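Local atomic coordinates of D-alanine--D-alanine ligase (Acinetobacter baumannii ACICU, PDB entry 5D8D), a protein that catalyses the ATP-dependent ligation of two D-alanine molecules into D-alanyl-D-alanine, a building block of the peptidoglycan cell wall. Residues A[137-143]-A[170-176]; A[182-188]-A[252-258]; A[7-13]-A[58-64]. The contacts are given in a common frame with arbitrary orientation. Numbering follows the deposited sequence.

Interaction 1: residues A[137-143]-A[170-176]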
# COMPACT_ATOMS: atom_id res chain seq x y z
N VAL A 137 17.61 -14.53 16.27
CA VAL A 137 16.72 -13.77 15.37
C VAL A 137 17.46 -13.37 14.09
O VAL A 137 18.69 -13.50 14.00
CB VAL A 137 16.10 -12.48 16.03
CG1 VAL A 137 15.43 -12.82 17.35
CG2 VAL A 137 17.15 -11.39 16.21
N ILE A 138 16.71 -12.88 13.12
CA ILE A 138 17.26 -12.35 11.87
C ILE A 138 16.83 -10.89 11.82
O ILE A 138 15.65 -10.58 12.05
CB ILE A 138 16.81 -13.16 10.62
CG1 ILE A 138 17.26 -12.47 9.33
CG2 ILE A 138 15.30 -13.38 10.56
CD1 ILE A 138 17.18 -13.35 8.09
N ILE A 139 17.80 -10.01 11.55
CA ILE A 139 17.59 -8.56 11.40
C ILE A 139 17.55 -8.25 9.91
O ILE A 139 18.52 -8.54 9.20
CB ILE A 139 18.74 -7.73 12.05
CG1 ILE A 139 18.94 -8.08 13.55
CG2 ILE A 139 18.52 -6.23 11.86
CD1 ILE A 139 17.75 -7.78 14.44
N LYS A 140 16.44 -7.67 9.43
CA LYS A 140 16.31 -7.35 8.00
C LYS A 140 15.73 -5.96 7.78
O LYS A 140 14.91 -5.51 8.58
CB LYS A 140 15.51 -8.44 7.24
CG LYS A 140 14.23 -8.93 7.88
CD LYS A 140 13.52 -9.99 7.03
CE LYS A 140 14.20 -11.35 7.11
NZ LYS A 140 13.37 -12.41 6.46
N PRO A 141 16.16 -5.27 6.69
CA PRO A 141 15.52 -4.00 6.36
C PRO A 141 14.10 -4.29 5.94
O PRO A 141 13.85 -5.26 5.21
CB PRO A 141 16.34 -3.46 5.19
CG PRO A 141 16.85 -4.68 4.51
CD PRO A 141 17.07 -5.70 5.61
N VAL A 142 13.18 -3.46 6.42
CA VAL A 142 11.75 -3.63 6.18
C VAL A 142 11.37 -3.52 4.69
O VAL A 142 10.46 -4.23 4.25
CB VAL A 142 10.96 -2.61 7.03
CG1 VAL A 142 9.50 -2.58 6.64
CG2 VAL A 142 11.14 -2.91 8.51
N HIS A 143 12.05 -2.65 3.93
CA HIS A 143 11.54 -2.24 2.61
C HIS A 143 12.28 -2.75 1.39
O HIS A 143 11.72 -2.68 0.28
CB HIS A 143 11.40 -0.71 2.50
CG HIS A 143 10.23 -0.16 3.25
ND1 HIS A 143 10.37 0.59 4.41
CD2 HIS A 143 8.90 -0.24 3.01
CE1 HIS A 143 9.17 0.94 4.84
NE2 HIS A 143 8.26 0.45 4.01
N ASP A 170 17.70 1.13 5.00
CA ASP A 170 16.40 1.45 5.61
C ASP A 170 16.49 2.15 6.98
O ASP A 170 17.17 1.68 7.88
CB ASP A 170 15.62 0.13 5.80
CG ASP A 170 14.25 0.17 5.17
OD1 ASP A 170 13.42 1.04 5.54
OD2 ASP A 170 13.99 -0.71 4.33
N ALA A 171 15.78 3.27 7.14
CA ALA A 171 15.58 3.87 8.47
C ALA A 171 14.84 2.89 9.40
O ALA A 171 15.17 2.79 10.58
CB ALA A 171 14.79 5.17 8.36
N VAL A 172 13.85 2.17 8.84
CA VAL A 172 13.04 1.19 9.59
C VAL A 172 13.47 -0.29 9.32
O VAL A 172 13.66 -0.72 8.16
CB VAL A 172 11.50 1.46 9.42
CG1 VAL A 172 11.07 1.48 7.95
CG2 VAL A 172 10.67 0.47 10.25
N VAL A 173 13.67 -1.05 10.40
CA VAL A 173 14.30 -2.39 10.40
C VAL A 173 13.45 -3.31 11.31
O VAL A 173 12.88 -2.83 12.31
CB VAL A 173 15.78 -2.28 10.88
CG1 VAL A 173 16.41 -3.63 11.13
CG2 VAL A 173 16.63 -1.49 9.88
N MET A 174 13.32 -4.59 10.94
CA MET A 174 12.61 -5.59 11.80
C MET A 174 13.52 -6.72 12.25
O MET A 174 14.30 -7.26 11.46
CB MET A 174 11.36 -6.21 11.13
CG MET A 174 11.54 -6.85 9.76
SD MET A 174 10.47 -8.28 9.40
CE MET A 174 8.95 -7.91 10.27
N ALA A 175 13.44 -7.05 13.54
CA ALA A 175 14.02 -8.28 14.07
C ALA A 175 12.93 -9.34 14.04
O ALA A 175 11.91 -9.19 14.71
CB ALA A 175 14.56 -8.08 15.48
N GLU A 176 13.13 -10.41 13.27
CA GLU A 176 12.19 -11.52 13.16
C GLU A 176 12.79 -12.75 13.88
O GLU A 176 14.01 -13.01 13.77
CB GLU A 176 11.97 -11.80 11.67
CG GLU A 176 10.88 -12.82 11.30
CD GLU A 176 10.83 -13.12 9.79
OE1 GLU A 176 9.72 -13.37 9.28
OE2 GLU A 176 11.89 -13.12 9.11
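The smaller ATP-grasp lobe is built on a short antiparallel sheet, and its two inner strands, 137-141 and 173-177, meet here in a region predicted to bind ATP. The axes of 137-141 and 173-176 come within 4.6 Å. I138 N to E176 O and E176 N to I138 O (both 2.8 Å) make one hydrogen-bonded pair, K140 N to M174 O and M174 N to K140 O (both 3.0 Å) the next. K140 NZ makes a salt bridge to E176 OE2 (3.1 Å), while E176 OE1 bridges to K104. The side chain of K140 lies about 5 Å from that of E268, a predicted magnesium ligand, consistent with the ATP-grasp nucleotide cleft. The face of I139 is apolar: its CG2 meets V173 CG1 and its CD1 meets A175 CB, each at 3.4 Å, against helix 159-169. Past P141, V142 N bonds V172 O (3.3 Å), and H143 N donates to D170 OD2 (2.8 Å), with H143 ND1 making a His-carboxylate hydrogen bond to D170 OD1 (3.3 Å).

Interaction 2: residues A[182-188]-A[252-258]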
# COMPACT_ATOMS: atom_id res chain seq x y z
N ARG A 182 14.42 -25.16 6.09
CA ARG A 182 14.74 -24.99 4.69
C ARG A 182 13.80 -23.95 4.08
O ARG A 182 12.63 -23.86 4.46
CB ARG A 182 14.56 -26.33 4.00
CG ARG A 182 15.45 -27.43 4.58
CD ARG A 182 15.26 -28.73 3.83
NE ARG A 182 13.90 -29.25 3.90
CZ ARG A 182 13.45 -30.27 3.17
NH1 ARG A 182 14.24 -30.89 2.29
NH2 ARG A 182 12.19 -30.70 3.30
N GLU A 183 14.32 -23.16 3.14
CA GLU A 183 13.59 -22.06 2.53
C GLU A 183 13.18 -22.42 1.12
O GLU A 183 13.98 -22.98 0.38
CB GLU A 183 14.45 -20.81 2.51
CG GLU A 183 13.64 -19.55 2.28
CD GLU A 183 14.49 -18.30 2.27
OE1 GLU A 183 15.55 -18.33 2.93
OE2 GLU A 183 14.06 -17.30 1.62
N PHE A 184 11.94 -22.10 0.77
CA PHE A 184 11.36 -22.40 -0.53
C PHE A 184 10.80 -21.16 -1.21
O PHE A 184 10.46 -20.22 -0.53
CB PHE A 184 10.24 -23.42 -0.36
CG PHE A 184 10.70 -24.67 0.29
CD1 PHE A 184 10.78 -24.76 1.68
CD2 PHE A 184 11.13 -25.74 -0.48
CE1 PHE A 184 11.22 -25.92 2.29
CE2 PHE A 184 11.57 -26.91 0.13
CZ PHE A 184 11.62 -27.00 1.51
N THR A 185 10.73 -21.15 -2.56
CA THR A 185 10.00 -20.11 -3.28
C THR A 185 8.92 -20.76 -4.10
O THR A 185 9.08 -21.82 -4.68
CB THR A 185 10.90 -19.17 -4.10
OG1 THR A 185 10.20 -17.93 -4.35
CG2 THR A 185 11.28 -19.71 -5.39
N ILE A 186 7.76 -20.13 -4.09
CA ILE A 186 6.60 -20.63 -4.82
C ILE A 186 6.25 -19.54 -5.80
O ILE A 186 5.85 -18.48 -5.38
CB ILE A 186 5.47 -20.95 -3.85
CG1 ILE A 186 5.95 -22.06 -2.94
CG2 ILE A 186 4.22 -21.36 -4.62
CD1 ILE A 186 6.71 -21.61 -1.72
N SER A 187 6.41 -19.81 -7.07
CA SER A 187 6.19 -18.83 -8.11
C SER A 187 4.74 -18.85 -8.54
O SER A 187 4.05 -19.83 -8.34
CB SER A 187 7.07 -19.13 -9.32
OG SER A 187 8.45 -19.07 -8.98
N PHE A 188 4.28 -17.77 -9.15
CA PHE A 188 2.88 -17.69 -9.55
C PHE A 188 2.78 -17.32 -11.01
O PHE A 188 3.57 -16.54 -11.49
CB PHE A 188 2.10 -16.71 -8.64
CG PHE A 188 1.70 -17.31 -7.32
CD1 PHE A 188 2.60 -17.38 -6.28
CD2 PHE A 188 0.43 -17.87 -7.15
CE1 PHE A 188 2.28 -17.98 -5.08
CE2 PHE A 188 0.09 -18.46 -5.94
CZ PHE A 188 1.02 -18.50 -4.89
N GLY A 252 4.37 -13.63 -9.74
CA GLY A 252 5.11 -13.28 -8.53
C GLY A 252 5.59 -14.52 -7.78
O GLY A 252 5.37 -15.66 -8.21
N ARG A 253 6.25 -14.28 -6.67
CA ARG A 253 6.79 -15.34 -5.84
C ARG A 253 6.40 -15.09 -4.39
O ARG A 253 6.38 -13.92 -3.96
CB ARG A 253 8.30 -15.33 -5.91
CG ARG A 253 8.92 -15.78 -7.23
CD ARG A 253 10.44 -15.54 -7.25
NE ARG A 253 11.02 -15.94 -5.98
CZ ARG A 253 12.09 -15.41 -5.40
NH1 ARG A 253 12.79 -14.44 -5.99
NH2 ARG A 253 12.48 -15.88 -4.21
N ILE A 254 6.11 -16.17 -3.67
CA ILE A 254 6.05 -16.14 -2.22
C ILE A 254 7.21 -16.95 -1.71
O ILE A 254 7.42 -18.08 -2.17
CB ILE A 254 4.79 -16.82 -1.72
CG1 ILE A 254 3.54 -16.11 -2.29
CG2 ILE A 254 4.78 -16.88 -0.19
CD1 ILE A 254 3.08 -14.89 -1.53
N ASP A 255 7.95 -16.42 -0.75
CA ASP A 255 8.97 -17.22 -0.06
C ASP A 255 8.46 -17.76 1.26
O ASP A 255 7.70 -17.10 1.99
CB ASP A 255 10.20 -16.40 0.20
CG ASP A 255 10.94 -16.03 -1.09
OD1 ASP A 255 10.65 -16.56 -2.20
OD2 ASP A 255 11.85 -15.17 -0.95
N ALA A 256 8.88 -18.97 1.59
CA ALA A 256 8.42 -19.62 2.81
C ALA A 256 9.51 -20.51 3.41
O ALA A 256 10.48 -20.86 2.74
CB ALA A 256 7.15 -20.41 2.53
N MET A 257 9.33 -20.84 4.68
CA MET A 257 10.19 -21.74 5.45
C MET A 257 9.41 -23.03 5.78
O MET A 257 8.22 -22.96 6.06
CB MET A 257 10.56 -21.04 6.75
CG MET A 257 11.99 -21.23 7.20
SD MET A 257 13.15 -20.35 6.16
CE MET A 257 14.44 -19.91 7.34
N GLN A 258 10.06 -24.19 5.75
CA GLN A 258 9.57 -25.35 6.54
C GLN A 258 10.46 -25.60 7.74
O GLN A 258 11.65 -25.65 7.58
CB GLN A 258 9.46 -26.63 5.71
CG GLN A 258 8.60 -27.72 6.40
CD GLN A 258 8.61 -29.09 5.71
OE1 GLN A 258 7.60 -29.84 5.67
NE2 GLN A 258 9.78 -29.44 5.18
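Backbone hydrogen bonds dominate this antiparallel pairing, which runs in unbroken register from R182-Q258 to F188-G252. The bonds are short at the centre, with F184 N to A256 O at 2.7 Å and I186 N to I254 O at 2.8 Å; at the F188-G252 end both are weak. Between these pairs, CA-H...O contacts such as E183 CA to A256 O (3.3 Å) fill the ladder. Side-chain polar links gather on the face bearing T185, R253 and D255: R253 NE donates to T185 OG1 (2.7 Å) and T185 OG1 to D255 OD1 (2.6 Å), while within 252-258 R253 NH2 makes a salt bridge to D255 OD1 (2.8 Å). Apolar contacts occupy the reverse face, where F188 CE1 touches I254 CG1 (3.6 Å), and I186 and I254 pack on helix 229-245. The arrangement is the central strand pair of an antiparallel ATP-grasp sheet, carrying D255, with E268 on the adjoining strand 264-270; both are predicted magnesium ligands.

Interaction 3: residues A[7-13]-A[58-64]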
# COMPACT_ATOMS: atom_id res chain seq x y z
N PHE A 7 -2.06 -7.78 -29.03
CA PHE A 7 -1.45 -6.92 -27.99
C PHE A 7 -1.15 -5.47 -28.39
O PHE A 7 -0.89 -4.64 -27.49
CB PHE A 7 -0.15 -7.53 -27.44
CG PHE A 7 -0.33 -8.90 -26.84
CD1 PHE A 7 -0.94 -9.06 -25.60
CD2 PHE A 7 0.12 -10.04 -27.50
CE1 PHE A 7 -1.10 -10.33 -25.04
CE2 PHE A 7 -0.02 -11.29 -26.94
CZ PHE A 7 -0.64 -11.44 -25.71
N GLY A 8 -1.15 -5.16 -29.69
CA GLY A 8 -0.88 -3.78 -30.09
C GLY A 8 0.51 -3.38 -29.60
O GLY A 8 1.42 -4.22 -29.58
N LYS A 9 0.70 -2.12 -29.19
CA LYS A 9 2.05 -1.63 -28.86
C LYS A 9 2.30 -1.91 -27.41
O LYS A 9 1.53 -1.44 -26.59
CB LYS A 9 2.24 -0.15 -29.18
CG LYS A 9 2.31 0.14 -30.66
CD LYS A 9 2.70 1.57 -30.97
CE LYS A 9 4.21 1.79 -30.91
NZ LYS A 9 4.52 3.17 -30.45
N VAL A 10 3.34 -2.70 -27.08
CA VAL A 10 3.64 -2.98 -25.69
C VAL A 10 4.91 -2.33 -25.27
O VAL A 10 5.88 -2.36 -25.99
CB VAL A 10 3.46 -4.47 -25.26
CG1 VAL A 10 3.02 -5.39 -26.38
CG2 VAL A 10 4.62 -5.00 -24.43
N ALA A 11 4.88 -1.71 -24.08
CA ALA A 11 6.05 -1.13 -23.46
C ALA A 11 6.62 -2.08 -22.42
O ALA A 11 5.91 -2.47 -21.50
CB ALA A 11 5.71 0.19 -22.80
N VAL A 12 7.88 -2.45 -22.57
CA VAL A 12 8.58 -3.24 -21.57
C VAL A 12 9.33 -2.26 -20.70
O VAL A 12 10.32 -1.64 -21.13
CB VAL A 12 9.51 -4.25 -22.20
CG1 VAL A 12 10.31 -4.97 -21.13
CG2 VAL A 12 8.68 -5.24 -22.99
N LEU A 13 8.84 -2.13 -19.47
CA LEU A 13 9.30 -1.13 -18.53
C LEU A 13 10.50 -1.72 -17.80
O LEU A 13 10.35 -2.71 -17.11
CB LEU A 13 8.16 -0.73 -17.56
CG LEU A 13 7.32 0.59 -17.58
CD1 LEU A 13 7.51 1.47 -18.78
CD2 LEU A 13 5.84 0.33 -17.37
N TYR A 58 1.30 3.70 -25.85
CA TYR A 58 1.26 2.24 -25.80
C TYR A 58 -0.10 1.71 -25.38
O TYR A 58 -0.84 2.34 -24.64
CB TYR A 58 2.36 1.71 -24.85
CG TYR A 58 3.74 2.05 -25.34
CD1 TYR A 58 4.38 1.26 -26.29
CD2 TYR A 58 4.36 3.19 -24.92
CE1 TYR A 58 5.64 1.59 -26.77
CE2 TYR A 58 5.61 3.56 -25.40
CZ TYR A 58 6.25 2.76 -26.32
OH TYR A 58 7.48 3.14 -26.74
N ASP A 59 -0.41 0.52 -25.87
CA ASP A 59 -1.63 -0.17 -25.53
C ASP A 59 -1.58 -0.91 -24.21
O ASP A 59 -2.63 -1.21 -23.65
CB ASP A 59 -2.02 -1.09 -26.67
CG ASP A 59 -2.40 -0.33 -27.91
OD1 ASP A 59 -3.47 0.32 -27.87
OD2 ASP A 59 -1.64 -0.34 -28.90
N ARG A 60 -0.37 -1.19 -23.69
CA ARG A 60 -0.20 -1.92 -22.42
C ARG A 60 1.27 -1.97 -22.03
O ARG A 60 2.13 -1.66 -22.84
CB ARG A 60 -0.77 -3.37 -22.50
CG ARG A 60 0.02 -4.39 -23.33
CD ARG A 60 -0.78 -5.21 -24.33
NE ARG A 60 -2.08 -5.53 -23.80
CZ ARG A 60 -3.26 -5.16 -24.28
NH1 ARG A 60 -3.40 -4.50 -25.41
NH2 ARG A 60 -4.34 -5.50 -23.60
N ALA A 61 1.53 -2.39 -20.79
CA ALA A 61 2.86 -2.43 -20.25
C ALA A 61 3.18 -3.77 -19.59
O ALA A 61 2.36 -4.33 -18.87
CB ALA A 61 3.02 -1.30 -19.25
N PHE A 62 4.42 -4.21 -19.79
CA PHE A 62 5.00 -5.40 -19.13
C PHE A 62 6.01 -4.83 -18.16
O PHE A 62 7.00 -4.25 -18.62
CB PHE A 62 5.70 -6.31 -20.17
CG PHE A 62 6.07 -7.67 -19.66
CD1 PHE A 62 6.89 -7.82 -18.56
CD2 PHE A 62 5.62 -8.81 -20.31
CE1 PHE A 62 7.21 -9.09 -18.09
CE2 PHE A 62 5.94 -10.07 -19.83
CZ PHE A 62 6.74 -10.21 -18.73
N ILE A 63 5.79 -4.98 -16.85
CA ILE A 63 6.62 -4.31 -15.83
C ILE A 63 7.68 -5.26 -15.31
O ILE A 63 7.40 -6.35 -14.82
CB ILE A 63 5.81 -3.81 -14.62
CG1 ILE A 63 4.72 -2.80 -15.05
CG2 ILE A 63 6.75 -3.17 -13.59
CD1 ILE A 63 3.71 -2.45 -13.98
N VAL A 64 8.93 -4.82 -15.39
CA VAL A 64 10.03 -5.61 -14.94
C VAL A 64 11.07 -4.65 -14.34
O VAL A 64 12.29 -4.87 -14.41
CB VAL A 64 10.44 -6.49 -16.14
CG1 VAL A 64 11.66 -5.99 -16.87
CG2 VAL A 64 10.47 -7.93 -15.77
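Hydrogen bonds around D59 open the pairing: K9 N donates to D59 OD2 (3.0 Å), and D59 N returns a bond to K9 O (2.9 Å). At G8, whose positive phi suits glycine, a CB would clash with D59 OD2. R60 NH1 reaches back to F7 O (3.3 Å), while R60 NE is held by T303. From here a parallel ladder takes over: A11 bonds the residues on either side of its partner A61 (A11 N to R60 O, 3.0 Å; F62 N to A11 O, 2.9 Å), and L13 likewise those flanking I63 (L13 N to F62 O, 2.9 Å; V64 N to L13 O, 3.1 Å). The axes of 9-13 and 60-63 lie 26° apart in direction. A11 CB sits over the Y58 ring, 3.8 Å from its centroid, in a CH-pi contact, and L13 CD2 touches A61 CB (3.8 Å); on the opposite face V12 CG2 meets F62 CB at 4.2 Å. Strand 9-13 is the middle of a three-stranded parallel sheet, between 41-45 and 60-63, in the Rossmann-like N-terminal region. Helices 21-37 and 292-301 cover the face of V12 and F62, and helix 74-81 packs against L13, A61 and I63.

Overall arrangement
Read from the N terminus, the three contacts come in series, and none encloses or crosses another. Interaction 3 closes first, over a loop that holds helix 21-37 and strand 41-45, and so completes the N-terminal parallel sheet. Interaction 1 then brings strand 173-177 back beside 137-141 after strand 151-153 and helix 159-169. The chain passes almost directly into strand 181-189, which pairs with 252-259 only after strand 192-198 and helix 229-245 have been made. Interactions 1 and 2 each pair the inner strands of their own antiparallel sheet, centres about 19 Å apart, linked by that short connection; interaction 3 lies across the chain's centre from both, illustrating how local sheet closures build a multi-lobed enzyme.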